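Local coordinates for cell division control protein 13 (Saccharomyces cerevisiae, PDB 4HCE), which probably helps maintain telomeres through its OB2 domain, whose dimerization is required for productive binding of Stn1, at residues B[10-13]-B[14-17]. Residues are numbered along the deposited sequence; the frame is centred on the assembly and turned at random.
Sequences LASV and GSVE
Between Ser12 and Ser15 the backbone folds through a type II beta turn, closed by a hydrogen bond of 3.2 Å from Ser15 N to Ser12 O. It illustrates how the last residue of a beta turn can add a side-chain bond to the backbone one on the same carbonyl: Ser15 OG also donates to Ser12 O, at 2.7 Å. The hydroxyl approaches tilted 17° from the carbonyl plane. The first torsion of Ser15 (chi1 -54°) sets OG beside its own N and anti to its carbonyl carbon, which brings hydroxyl and amide to one acceptor. Gly14 fills the third position with the positive phi (110°) that a type II turn requires there, and a CB would collide with Val13 O. The turn ends the loop that runs from helix 4-8 into strand 16-27, the first strand of the OB fold, and Gly14 and Ser15 already make backbone hydrogen bonds with Arg107 on strand 101-110. Just before the turn, the methyl of Ala11 lies against the Ser15 hydroxyl, CB to OG 3.7 Å, and both side chains also touch Trp123 of strand 120-129. With an alanine here in place of Ser15, the Ser12 carbonyl would probably keep the turn amide but lose its hydroxyl donor, leaving the bend less firmly closed. Val13, at the second position, directs its CB away from residues 14-17, and its CG1, beside its own carbonyl carbon, necessarily comes near the amide of Gly14.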
loop_
_atom_site.group_PDB
_atom_site.type_symbol
_atom_site.label_atom_id
_atom_site.label_comp_id
_atom_site.label_asym_id
_atom_site.label_seq_id
_atom_site.Cartn_x
_atom_site.Cartn_y
_atom_site.Cartn_z
ATOM N N LEU B 10 11.288 0.887 10.329
ATOM C CA LEU B 10 12.260 -0.138 10.639
ATOM C C LEU B 10 11.866 -0.982 11.854
ATOM O O LEU B 10 12.571 -1.924 12.180
ATOM C CB LEU B 10 13.631 0.518 10.851
ATOM C CG LEU B 10 14.161 1.263 9.611
ATOM C CD1 LEU B 10 15.447 2.009 9.956
ATOM C CD2 LEU B 10 14.380 0.335 8.417
ATOM N N ALA B 11 10.736 -0.641 12.499
ATOM C CA ALA B 11 10.249 -1.300 13.729
ATOM C C ALA B 11 9.943 -2.778 13.520
ATOM O O ALA B 11 9.290 -3.147 12.542
ATOM C CB ALA B 11 9.015 -0.590 14.278
ATOM N N SER B 12 10.419 -3.613 14.441
ATOM C CA SER B 12 10.241 -5.061 14.336
ATOM C C SER B 12 8.825 -5.447 14.744
ATOM O O SER B 12 8.127 -4.683 15.436
ATOM C CB SER B 12 11.229 -5.790 15.260
ATOM O OG SER B 12 10.853 -5.596 16.614
ATOM N N VAL B 13 8.415 -6.637 14.322
ATOM C CA VAL B 13 7.093 -7.176 14.622
ATOM C C VAL B 13 6.966 -7.322 16.128
ATOM O O VAL B 13 7.898 -7.784 16.772
ATOM C CB VAL B 13 6.887 -8.523 13.888
ATOM C CG1 VAL B 13 5.814 -9.392 14.565
ATOM C CG2 VAL B 13 6.580 -8.261 12.410
ATOM N N GLY B 14 5.825 -6.908 16.685
ATOM C CA GLY B 14 5.617 -6.860 18.120
ATOM C C GLY B 14 5.551 -5.428 18.653
ATOM O O GLY B 14 4.900 -5.177 19.686
ATOM N N SER B 15 6.220 -4.481 17.967
ATOM C CA SER B 15 6.280 -3.097 18.436
ATOM C C SER B 15 4.901 -2.487 18.540
ATOM O O SER B 15 4.060 -2.666 17.654
ATOM C CB SER B 15 7.110 -2.190 17.526
ATOM O OG SER B 15 8.390 -2.698 17.310
ATOM N N VAL B 16 4.698 -1.724 19.602
ATOM C CA VAL B 16 3.484 -0.935 19.764
ATOM C C VAL B 16 3.884 0.541 19.918
ATOM O O VAL B 16 4.692 0.896 20.787
ATOM C CB VAL B 16 2.640 -1.443 20.977
ATOM C CG1 VAL B 16 1.328 -0.683 21.106
ATOM C CG2 VAL B 16 2.355 -2.932 20.848
ATOM N N GLU B 17 3.301 1.394 19.088
ATOM C CA GLU B 17 3.550 2.834 19.172
ATOM C C GLU B 17 2.284 3.649 19.351
ATOM O O GLU B 17 1.234 3.352 18.757
ATOM C CB GLU B 17 4.313 3.354 17.938
ATOM C CG GLU B 17 5.723 2.781 17.777
ATOM C CD GLU B 17 6.757 3.326 18.783
ATOM O OE1 GLU B 17 6.520 4.374 19.420
ATOM O OE2 GLU B 17 7.831 2.694 18.945
#